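Local coordinates for nicotinate phosphoribosyltransferase (Saccharomyces cerevisiae, PDB 1VLP), which catalyses the ATP-dependent formation of nicotinate ribonucleotide from nicotinate and phosphoribosyl diphosphate, the first step of NAD biosynthesis from nicotinic acid, at residues T30-V35 with I97-S102; E170-K175 with D201-G206; A210-G213 with N218-L221; G249-S252 with D256-H259; H399-S404 with P414-R419. All blocks are in the same frame, centred on the assembly; numbering follows the deposited sequence. Where two conformers were deposited one is given.

Overall arrangement
The five contacts follow one another along the chain and fall into two close pairs plus one more. Interactions 2 and 3 share helix 197-213, their centres lie about 12 Å apart, and they meet where Glu173 O packs 3.7 Å from Ala210 CB. On the opposite side of the molecule, interactions 4 and 5 have centres about 11 Å apart and are joined by a probable 3.1 Å hydrogen bond between Ser252 OG and His399 O. Interaction 1 comes within about 7 Å of interaction 4, nearest atoms. Two contacts neighbour the presumed nicotinate site: the side chain of His32 is about 9 Å from that of Tyr27, and the side chain of Ile203 about 9 Å from that of Phe189.

Interaction 1 (T30-V35 with I97-S102)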
# COMPACT_ATOMS: atom_id res chain seq x y z
N THR A 30 8.04 -1.33 -7.45
CA THR A 30 9.35 -0.75 -7.04
C THR A 30 10.01 -1.62 -5.96
O THR A 30 11.21 -1.90 -6.07
CB THR A 30 9.24 0.72 -6.62
OG1 THR A 30 8.24 0.87 -5.61
CG2 THR A 30 8.88 1.58 -7.82
N MSE A 31 9.26 -2.12 -4.97
CA MSE A 31 9.80 -3.10 -4.06
C MSE A 31 10.32 -4.35 -4.74
O MSE A 31 11.38 -4.83 -4.43
CB MSE A 31 8.70 -3.57 -3.08
CG MSE A 31 8.39 -2.65 -1.95
SE MSE A 31 9.93 -2.66 -0.71
CE MSE A 31 9.93 -4.39 -0.17
N HIS A 32 9.55 -4.84 -5.70
CA HIS A 32 9.96 -6.02 -6.47
C HIS A 32 11.34 -5.78 -7.12
O HIS A 32 12.24 -6.61 -7.08
CB HIS A 32 8.89 -6.34 -7.53
CG HIS A 32 9.09 -7.66 -8.19
ND1 HIS A 32 8.60 -7.94 -9.46
CD2 HIS A 32 9.71 -8.80 -7.77
CE1 HIS A 32 8.90 -9.20 -9.77
NE2 HIS A 32 9.61 -9.73 -8.78
N ALA A 33 11.48 -4.63 -7.77
CA ALA A 33 12.77 -4.22 -8.37
C ALA A 33 13.85 -4.11 -7.33
O ALA A 33 14.96 -4.60 -7.54
CB ALA A 33 12.62 -2.94 -9.12
N ALA A 34 13.51 -3.53 -6.18
CA ALA A 34 14.53 -3.36 -5.12
C ALA A 34 14.98 -4.72 -4.55
O ALA A 34 16.16 -4.96 -4.31
CB ALA A 34 13.98 -2.44 -4.00
N VAL A 35 14.02 -5.64 -4.36
CA VAL A 35 14.29 -6.94 -3.77
C VAL A 35 15.05 -7.80 -4.74
O VAL A 35 16.00 -8.50 -4.35
CB VAL A 35 12.97 -7.58 -3.35
CG1 VAL A 35 13.12 -9.01 -3.04
CG2 VAL A 35 12.39 -6.79 -2.14
N ILE A 97 13.76 -5.15 -15.55
CA ILE A 97 12.88 -5.18 -16.74
C ILE A 97 13.12 -6.44 -17.58
O ILE A 97 12.14 -7.05 -18.04
CB ILE A 97 13.06 -3.89 -17.58
CG1 ILE A 97 12.58 -2.66 -16.78
CG2 ILE A 97 12.35 -3.99 -18.94
CD1 ILE A 97 11.05 -2.56 -16.46
N LYS A 98 14.39 -6.80 -17.81
CA LYS A 98 14.74 -8.05 -18.49
C LYS A 98 14.18 -9.29 -17.79
O LYS A 98 13.66 -10.23 -18.46
CB LYS A 98 16.26 -8.18 -18.64
CG LYS A 98 16.71 -9.40 -19.43
CD LYS A 98 18.15 -9.24 -19.93
N TYR A 99 14.28 -9.28 -16.46
CA TYR A 99 13.81 -10.37 -15.62
C TYR A 99 12.30 -10.55 -15.70
O TYR A 99 11.84 -11.68 -15.91
CB TYR A 99 14.33 -10.16 -14.18
CG TYR A 99 13.52 -10.70 -13.04
CD1 TYR A 99 13.55 -12.04 -12.69
CD2 TYR A 99 12.77 -9.82 -12.25
CE1 TYR A 99 12.81 -12.50 -11.61
CE2 TYR A 99 12.05 -10.26 -11.17
CZ TYR A 99 12.06 -11.60 -10.87
OH TYR A 99 11.34 -12.02 -9.77
N ILE A 100 11.54 -9.46 -15.60
CA ILE A 100 10.08 -9.59 -15.74
C ILE A 100 9.58 -9.74 -17.20
O ILE A 100 8.42 -10.14 -17.41
CB ILE A 100 9.28 -8.50 -15.00
CG1 ILE A 100 9.64 -7.08 -15.49
CG2 ILE A 100 9.50 -8.64 -13.48
CD1 ILE A 100 8.60 -6.05 -15.15
N SER A 101 10.45 -9.40 -18.16
CA SER A 101 10.16 -9.49 -19.60
C SER A 101 10.36 -10.92 -20.11
O SER A 101 9.83 -11.31 -21.17
CB SER A 101 11.14 -8.60 -20.41
OG SER A 101 10.85 -7.26 -20.19
N SER A 102 11.21 -11.65 -19.42
CA SER A 102 11.56 -13.00 -19.83
C SER A 102 10.37 -13.94 -19.83
O SER A 102 9.44 -13.83 -19.00
CB SER A 102 12.63 -13.55 -18.91
OG SER A 102 12.91 -14.89 -19.22
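His32 is the one residue of 30-35 that touches 97-102, and its imidazole carries the whole contact. With CG anti to the backbone N (chi1 -169°), the ring is thrown outward from helix 26-38 toward Tyr99 and Ile100. His32 NE2 and Tyr99 OH form a 3.0 Å hydrogen bond in which either group could be the donor. The bond is bent, with an angle of 145°, and each partner sits at the other ring's edge, near its plane. The two rings are nevertheless turned well apart: their centroids are 5.4 Å from each other and their planes lie at 61°, an oblique pairing. His32 CE1 also approaches Tyr99 CE2, at 3.6 Å. Alongside, the CG2 branch of Ile100 comes obliquely to within 3.8 Å of His32 CE1 and adds an apolar neighbour. Both helices, 26-38 and 94-101, belong to the N-terminal domain of the NAPRTase family, and the contact ties them together across 61 intervening residues. Tyr27, one turn and a little more before His32, is a nicotinate-binding residue by similarity, and the two side chains are about 9 Å apart. The other ring nitrogen, His32 ND1, is hydrogen-bonded to the hydroxyl of Tyr96, whose ring also meets the imidazole edge-to-face. Both nitrogens are thus engaged by tyrosine hydroxyls, which would fix the rotation of the imidazole. Further on, Phe36, just past the segment, stacks on the ring of Tyr99.

Interaction 2 (E170-K175 with D201-G206); sequences EQAEKK and DLIMQG
The carbonyl group of Gly206 meets the first carbons of Glu173, with Gly206 O 3.3 Å from Glu173 CA in a CA-H...O contact. Glu173 CB lies 3.4 Å from Gly206 O. The glutamate starts with CG anti to the backbone N (chi1 -175°), which lays its first carbons along this oxygen while the carboxylate points off from the second helix. Within helix 197-213, Gln205 NE2 donates to Asp201 OD2 at 3.0 Å; the acceptor is in the plane of the amide, whereas the carboxylate is met from above its own plane. Asp201 OD1 is held separately by Lys233 and Tyr234. Between the helices, the methyl of Ala172 presses on Ile203, 3.6 Å from Ala172 CB to Ile203 CB, and also comes near Gly206 CA. The lack of a beta carbon at Gly206 leaves the two backbones able to approach so far that the CA atoms of Glu173 and Gly206 are 4.1 Å apart. The segment axes pass 7.3 Å from each other at -44°, the close crossing expected of helices meeting through alanine and glycine, here joining the helices that precede and follow strand 186-188 of the parallel sheet.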
# COMPACT_ATOMS: atom_id res chain seq x y z
N GLU A 170 -20.88 9.24 -8.48
CA GLU A 170 -21.25 10.56 -7.99
C GLU A 170 -20.63 10.91 -6.62
O GLU A 170 -20.21 12.06 -6.38
CB GLU A 170 -22.77 10.62 -7.89
CG GLU A 170 -23.50 10.57 -9.25
CD GLU A 170 -23.62 9.18 -9.94
OE1 GLU A 170 -23.30 8.10 -9.37
OE2 GLU A 170 -24.04 9.18 -11.12
N GLN A 171 -20.57 9.91 -5.74
CA GLN A 171 -19.98 10.10 -4.41
C GLN A 171 -18.46 10.40 -4.48
O GLN A 171 -17.93 11.28 -3.78
CB GLN A 171 -20.28 8.86 -3.57
CG GLN A 171 -19.64 8.87 -2.24
CD GLN A 171 -20.09 7.70 -1.39
OE1 GLN A 171 -21.08 7.80 -0.65
NE2 GLN A 171 -19.43 6.59 -1.52
N ALA A 172 -17.78 9.64 -5.33
CA ALA A 172 -16.36 9.89 -5.57
C ALA A 172 -16.12 11.26 -6.21
O ALA A 172 -15.18 11.98 -5.83
CB ALA A 172 -15.75 8.79 -6.42
N GLU A 173 -16.94 11.60 -7.19
CA GLU A 173 -16.87 12.90 -7.86
C GLU A 173 -17.01 14.07 -6.88
O GLU A 173 -16.19 15.01 -6.90
CB GLU A 173 -17.94 12.99 -8.92
CG GLU A 173 -17.84 14.26 -9.73
CD GLU A 173 -19.05 14.50 -10.65
OE1 GLU A 173 -20.06 13.77 -10.59
OE2 GLU A 173 -18.98 15.46 -11.44
N LYS A 174 -17.97 13.97 -5.98
CA LYS A 174 -18.18 14.99 -4.95
C LYS A 174 -16.99 15.13 -4.03
O LYS A 174 -16.61 16.25 -3.69
CB LYS A 174 -19.46 14.70 -4.14
CG LYS A 174 -19.64 15.63 -2.97
CD LYS A 174 -21.01 15.55 -2.36
CE LYS A 174 -21.21 16.55 -1.21
NZ LYS A 174 -22.42 16.08 -0.46
N LYS A 175 -16.39 14.00 -3.62
CA LYS A 175 -15.20 14.02 -2.78
C LYS A 175 -14.08 14.74 -3.52
O LYS A 175 -13.48 15.66 -2.99
CB LYS A 175 -14.75 12.62 -2.39
CG LYS A 175 -15.78 11.94 -1.48
CD LYS A 175 -15.34 10.53 -1.15
CE LYS A 175 -16.36 9.80 -0.35
NZ LYS A 175 -15.96 8.34 -0.18
N ASP A 201 -13.02 1.02 -10.35
CA ASP A 201 -13.24 1.62 -11.66
C ASP A 201 -14.29 2.75 -11.66
O ASP A 201 -14.11 3.81 -12.28
CB ASP A 201 -13.61 0.56 -12.67
CG ASP A 201 -13.72 1.14 -14.07
OD1 ASP A 201 -12.68 1.52 -14.66
OD2 ASP A 201 -14.85 1.23 -14.55
N LEU A 202 -15.39 2.54 -10.92
CA LEU A 202 -16.42 3.58 -10.83
C LEU A 202 -15.92 4.81 -10.10
O LEU A 202 -16.22 5.91 -10.53
CB LEU A 202 -17.68 3.05 -10.15
CG LEU A 202 -18.53 2.10 -10.97
CD1 LEU A 202 -19.57 1.53 -10.03
CD2 LEU A 202 -19.11 2.85 -12.15
N ILE A 203 -15.16 4.64 -9.03
CA ILE A 203 -14.60 5.81 -8.32
C ILE A 203 -13.53 6.53 -9.16
O ILE A 203 -13.45 7.74 -9.15
CB ILE A 203 -14.25 5.52 -6.83
CG1 ILE A 203 -13.01 4.68 -6.69
CG2 ILE A 203 -15.47 4.96 -6.11
CD1 ILE A 203 -11.74 5.49 -6.79
N MSE A 204 -12.80 5.78 -9.99
CA MSE A 204 -11.86 6.41 -10.94
C MSE A 204 -12.63 7.29 -11.92
O MSE A 204 -12.24 8.43 -12.21
CB MSE A 204 -11.06 5.36 -11.71
CG MSE A 204 -9.91 4.68 -10.94
SE MSE A 204 -8.61 5.95 -10.18
CE MSE A 204 -7.99 6.79 -11.91
N GLN A 205 -13.72 6.75 -12.45
CA GLN A 205 -14.68 7.53 -13.28
C GLN A 205 -15.13 8.81 -12.62
O GLN A 205 -15.12 9.88 -13.28
CB GLN A 205 -15.87 6.67 -13.71
CG GLN A 205 -15.51 5.59 -14.69
CD GLN A 205 -16.75 4.81 -15.12
OE1 GLN A 205 -17.76 5.41 -15.44
NE2 GLN A 205 -16.68 3.48 -15.09
N GLY A 206 -15.47 8.74 -11.33
CA GLY A 206 -15.94 9.94 -10.58
C GLY A 206 -14.91 11.01 -10.40
O GLY A 206 -15.15 12.21 -10.63

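Interaction 3 (A210-G213 with N218-L221); sequences AVNG and NKSL
Asn218 ND2 donates to the backbone oxygen Ala210 O at 3.1 Å, with an N-H...O angle of 140°. The amide nitrogen comes from above the carbonyl plane, 38° out of it, and Gly213 N approaches the same oxygen from the other face at 3.3 Å, so Ala210 O is gripped by two donors. CG of Asn218 lies anti to its carbonyl carbon (chi1 -65°), an orientation that carries the amide back over the backbone of 210-213. A second, weak hydrogen bond lies farther out, where Lys219 NZ meets Asn212 OD1 at 3.1 Å. Next to this bond the lysine chain crosses Val211 at about a right angle, and Lys219 CG and Val211 CG1 pack at 3.7 Å. Asn218 CB lies 3.7 Å from Val211 O, against the helix backbone, while Phe180 of helix 168-181 covers the asparagine from outside the two segments. The contact closes the beta-alpha-beta crossover in which helix 197-213 links strand 186-188 to its parallel neighbour 222-225. A carbonyl near the C-terminal end of a helix would carry partial negative charge, and the side-chain N-H of the buried Asn218 is likely to offset part of it.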
# COMPACT_ATOMS: atom_id res chain seq x y z
N ALA A 210 -14.74 14.74 -12.06
CA ALA A 210 -14.36 15.91 -11.28
C ALA A 210 -13.19 16.72 -11.92
O ALA A 210 -13.26 17.95 -12.04
CB ALA A 210 -14.03 15.50 -9.84
N VAL A 211 -12.11 16.03 -12.28
CA VAL A 211 -10.99 16.68 -12.92
C VAL A 211 -11.47 17.49 -14.15
O VAL A 211 -11.12 18.66 -14.33
CB VAL A 211 -9.92 15.66 -13.34
CG1 VAL A 211 -8.85 16.34 -14.18
CG2 VAL A 211 -9.27 14.99 -12.10
N ASN A 212 -12.25 16.83 -15.00
CA ASN A 212 -12.67 17.36 -16.29
C ASN A 212 -13.76 18.40 -16.25
O ASN A 212 -14.04 19.03 -17.28
CB ASN A 212 -13.01 16.20 -17.22
CG ASN A 212 -11.75 15.45 -17.64
OD1 ASN A 212 -10.72 16.08 -17.87
ND2 ASN A 212 -11.79 14.11 -17.68
N GLY A 213 -14.28 18.67 -15.05
CA GLY A 213 -15.13 19.84 -14.80
C GLY A 213 -14.30 21.12 -14.76
O GLY A 213 -14.82 22.19 -14.96
N ASN A 218 -7.66 21.55 -11.98
CA ASN A 218 -7.76 20.26 -11.26
C ASN A 218 -6.72 19.24 -11.68
O ASN A 218 -6.31 18.39 -10.90
CB ASN A 218 -9.15 19.69 -11.41
CG ASN A 218 -10.22 20.55 -10.77
OD1 ASN A 218 -9.89 21.45 -9.97
ND2 ASN A 218 -11.49 20.26 -11.06
N LYS A 219 -6.27 19.31 -12.95
CA LYS A 219 -5.31 18.31 -13.43
C LYS A 219 -4.08 18.21 -12.59
O LYS A 219 -3.62 17.10 -12.32
CB LYS A 219 -4.93 18.55 -14.90
CG LYS A 219 -6.00 18.05 -15.80
CD LYS A 219 -5.57 18.16 -17.28
CE LYS A 219 -6.66 17.73 -18.27
NZ LYS A 219 -7.69 16.80 -17.66
N SER A 220 -3.54 19.36 -12.17
CA SER A 220 -2.34 19.38 -11.36
C SER A 220 -2.56 19.04 -9.88
O SER A 220 -1.59 18.87 -9.14
CB SER A 220 -1.60 20.72 -11.49
OG SER A 220 -2.33 21.79 -10.95
N LEU A 221 -3.81 19.01 -9.44
CA LEU A 221 -4.12 18.62 -8.07
C LEU A 221 -4.23 17.08 -7.92
O LEU A 221 -3.94 16.52 -6.86
CB LEU A 221 -5.42 19.31 -7.62
CG LEU A 221 -5.39 20.85 -7.67
CD1 LEU A 221 -6.70 21.44 -7.25
CD2 LEU A 221 -4.27 21.43 -6.82

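Interaction 4 (G249-S252 with D256-H259); sequences GVAS and DYLH
Tyr257 has CG anti to its carbonyl carbon, beside the backbone N (chi1 -74°), and this swings the phenol back over Ala251 on the preceding helix. The methyl then sits on one face of the ring as a CH-pi contact: Ala251 CB is 3.7 Å from the centroid of the Tyr257 ring and 21° off the ring normal, shifted toward the CD2-CE2 rim. Phe285, outside both segments, meets the same phenol edge-to-face. At the far end of the ring the hydroxyl reaches the level of Ser252, with Tyr257 OH 3.5 Å from Ser252 OG. One water joins the two, hydrogen-bonded at 2.9 Å to Ser252 OG and at 3.0 Å to Tyr257 OH. The serine oxygen is also tied to Met248 O, one turn back in its helix. Were Tyr257 replaced by an alanine, the Ala251 methyl would probably lose the ring face it rests on, keeping Phe285 as a neighbour, and the water would lose one of its partners. Asp256 holds the bend together through its carboxylate. Asp256 OD1 accepts from His259 N at 3.1 Å, an Asx motif, and Asp256 OD2 offers its syn lone pair to His259 ND1 at 2.9 Å, nearly straight at 169° and in the imidazole plane. His259 is the N-cap of helix 260-272, so these bonds probably steady the short link between the two helices. The carboxylate would probably keep ND1 as the protonated nitrogen of His259.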
# COMPACT_ATOMS: atom_id res chain seq x y z
N GLY A 249 12.42 -5.82 6.21
CA GLY A 249 13.25 -6.89 5.65
C GLY A 249 14.74 -6.65 5.81
O GLY A 249 15.49 -7.52 6.20
N VAL A 250 15.19 -5.42 5.51
CA VAL A 250 16.59 -5.04 5.71
C VAL A 250 17.07 -5.30 7.14
O VAL A 250 18.14 -5.88 7.34
CB VAL A 250 16.88 -3.54 5.27
CG1 VAL A 250 18.25 -3.10 5.67
CG2 VAL A 250 16.69 -3.41 3.74
N ALA A 251 16.28 -4.92 8.11
CA ALA A 251 16.61 -5.17 9.52
C ALA A 251 16.64 -6.66 9.88
O ALA A 251 17.55 -7.11 10.56
CB ALA A 251 15.65 -4.44 10.43
N SER A 252 15.66 -7.41 9.38
CA SER A 252 15.50 -8.82 9.76
C SER A 252 16.51 -9.77 9.14
O SER A 252 16.73 -10.89 9.67
CB SER A 252 14.12 -9.29 9.37
OG SER A 252 13.18 -8.66 10.17
N ASP A 256 20.34 -6.33 12.37
CA ASP A 256 20.97 -5.07 12.66
C ASP A 256 19.89 -3.97 12.56
O ASP A 256 19.71 -3.33 11.50
CB ASP A 256 22.11 -4.76 11.67
CG ASP A 256 22.98 -3.58 12.14
OD1 ASP A 256 22.55 -2.81 13.04
OD2 ASP A 256 24.11 -3.45 11.62
N TYR A 257 19.19 -3.75 13.68
CA TYR A 257 18.16 -2.73 13.69
C TYR A 257 18.80 -1.38 13.87
O TYR A 257 18.28 -0.40 13.36
CB TYR A 257 17.12 -2.98 14.79
CG TYR A 257 16.19 -4.11 14.42
CD1 TYR A 257 16.59 -5.45 14.57
CD2 TYR A 257 14.92 -3.86 13.89
CE1 TYR A 257 15.73 -6.48 14.24
CE2 TYR A 257 14.07 -4.86 13.55
CZ TYR A 257 14.47 -6.18 13.73
OH TYR A 257 13.62 -7.18 13.36
N LEU A 258 19.91 -1.34 14.60
CA LEU A 258 20.63 -0.07 14.89
C LEU A 258 20.97 0.67 13.58
O LEU A 258 20.93 1.89 13.54
CB LEU A 258 21.89 -0.34 15.71
CG LEU A 258 22.62 0.88 16.29
CD1 LEU A 258 21.72 1.63 17.27
CD2 LEU A 258 23.91 0.46 16.96
N HIS A 259 21.32 -0.05 12.52
CA HIS A 259 21.69 0.59 11.27
C HIS A 259 20.71 0.39 10.13
O HIS A 259 21.02 0.75 9.00
CB HIS A 259 23.08 0.12 10.84
CG HIS A 259 24.12 0.29 11.90
ND1 HIS A 259 24.73 -0.78 12.52
CD2 HIS A 259 24.64 1.40 12.46
CE1 HIS A 259 25.60 -0.33 13.40
NE2 HIS A 259 25.57 0.99 13.39
O HOH W 1 11.85 -6.28 11.14

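Interaction 5 (H399-S404 with P414-R419)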
# COMPACT_ATOMS: atom_id res chain seq x y z
N HIS A 399 12.27 -12.99 12.98
CA HIS A 399 11.00 -12.25 13.10
C HIS A 399 11.09 -10.88 12.41
O HIS A 399 12.09 -10.17 12.59
CB HIS A 399 10.68 -12.00 14.57
CG HIS A 399 10.40 -13.23 15.35
ND1 HIS A 399 9.31 -14.03 15.10
CD2 HIS A 399 11.08 -13.82 16.37
CE1 HIS A 399 9.32 -15.05 15.95
NE2 HIS A 399 10.39 -14.95 16.71
N ALA A 400 10.04 -10.49 11.70
CA ALA A 400 9.91 -9.16 11.10
C ALA A 400 8.95 -8.38 12.00
O ALA A 400 7.91 -8.90 12.39
CB ALA A 400 9.37 -9.24 9.70
N ILE A 401 9.31 -7.13 12.33
CA ILE A 401 8.48 -6.32 13.26
C ILE A 401 8.36 -4.89 12.81
O ILE A 401 9.17 -4.41 12.02
CB ILE A 401 9.05 -6.30 14.70
CG1 ILE A 401 10.46 -5.64 14.75
CG2 ILE A 401 9.09 -7.71 15.26
CD1 ILE A 401 10.80 -4.97 16.00
N LYS A 402 7.34 -4.21 13.36
CA LYS A 402 7.12 -2.81 13.14
C LYS A 402 6.78 -2.15 14.47
O LYS A 402 5.93 -2.66 15.25
CB LYS A 402 5.98 -2.57 12.16
CG LYS A 402 5.77 -1.10 11.90
CD LYS A 402 4.94 -0.84 10.68
CE LYS A 402 3.57 -1.32 10.85
NZ LYS A 402 2.69 -0.51 9.96
N ILE A 403 7.42 -1.02 14.74
CA ILE A 403 7.19 -0.32 15.99
C ILE A 403 6.08 0.70 15.76
O ILE A 403 5.11 0.74 16.53
CB ILE A 403 8.48 0.33 16.54
CG1 ILE A 403 9.45 -0.76 17.01
CG2 ILE A 403 8.15 1.28 17.70
CD1 ILE A 403 10.81 -0.29 17.26
N SER A 404 6.19 1.47 14.67
CA SER A 404 5.28 2.58 14.32
C SER A 404 5.49 3.74 15.29
O SER A 404 6.29 3.66 16.19
CB SER A 404 3.78 2.19 14.30
OG SER A 404 3.17 2.42 15.55
N PRO A 414 6.47 -10.11 20.21
CA PRO A 414 6.70 -9.22 21.37
C PRO A 414 8.11 -9.15 21.92
O PRO A 414 8.59 -8.06 22.27
CB PRO A 414 5.75 -9.79 22.44
CG PRO A 414 4.62 -10.36 21.66
CD PRO A 414 5.24 -10.93 20.39
N ALA A 415 8.76 -10.29 22.02
CA ALA A 415 10.11 -10.35 22.56
C ALA A 415 11.05 -9.52 21.67
O ALA A 415 11.93 -8.78 22.18
CB ALA A 415 10.59 -11.80 22.63
N THR A 416 10.87 -9.67 20.36
CA THR A 416 11.70 -8.97 19.39
C THR A 416 11.44 -7.48 19.47
O THR A 416 12.38 -6.66 19.45
CB THR A 416 11.43 -9.49 17.97
OG1 THR A 416 11.71 -10.92 17.94
CG2 THR A 416 12.29 -8.79 16.96
N VAL A 417 10.18 -7.11 19.58
CA VAL A 417 9.79 -5.69 19.64
C VAL A 417 10.43 -5.05 20.90
O VAL A 417 11.00 -3.94 20.85
CB VAL A 417 8.24 -5.55 19.66
CG1 VAL A 417 7.83 -4.14 20.03
CG2 VAL A 417 7.63 -5.98 18.28
N LYS A 418 10.30 -5.73 22.04
CA LYS A 418 10.99 -5.30 23.25
C LYS A 418 12.50 -5.11 23.11
O LYS A 418 13.02 -4.07 23.56
CB LYS A 418 10.72 -6.30 24.38
CG LYS A 418 11.47 -5.99 25.65
CD LYS A 418 10.96 -6.80 26.80
CE LYS A 418 12.01 -6.85 27.89
NZ LYS A 418 11.40 -7.29 29.15
N ARG A 419 13.19 -6.10 22.56
CA ARG A 419 14.64 -6.08 22.34
C ARG A 419 15.04 -4.89 21.45
O ARG A 419 16.04 -4.23 21.71
CB ARG A 419 15.10 -7.31 21.54
CG ARG A 419 15.19 -8.67 22.22
CD ARG A 419 15.99 -9.70 21.36
NE ARG A 419 15.78 -9.67 19.89
CZ ARG A 419 16.51 -8.99 19.01
NH1 ARG A 419 17.51 -8.22 19.41
NH2 ARG A 419 16.25 -9.05 17.71
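Thr416 OG1 is hydrogen-bonded to Asp413, the residue just before its helix, and also lies against His399, 3.4 Å from Thr416 OG1 to His399 CD2. The hydroxyl approaches the imidazole obliquely and also passes 3.7 Å from His399 CB, so it is the histidine's carbon side that meets it. The methyl of the same threonine turns to Ile401, with Thr416 CG2 and Ile401 CG2 at 3.8 Å. That isoleucine branch is shared, since Val417 CG2 also lies 3.8 Å from Ile401 CG2. The longer arm has CG1 between the backbone N and the carbonyl carbon (chi1 63°), which brings CD1 beside the helix backbone, 3.8 Å from Ile401 CD1 to Val417 CA. With only an alanine at this position, the CG2 and CD1 contacts would be lost, which is likely to open a gap facing Thr416 and Val417. The extended backbone at 399-402 alternates its sides: Ile401 faces helix 414-423, whereas Ala400 rests on Met248 and Ser252 of helix 244-254. Lys402 on that second side touches His244, the residue that by similarity is autophosphorylated and that is unmodified here. The arrangement is that of a chain continuing from strand 398-399, at the edge of the antiparallel sheet, and sandwiched between two helices, one of them the last helix modelled in the chain.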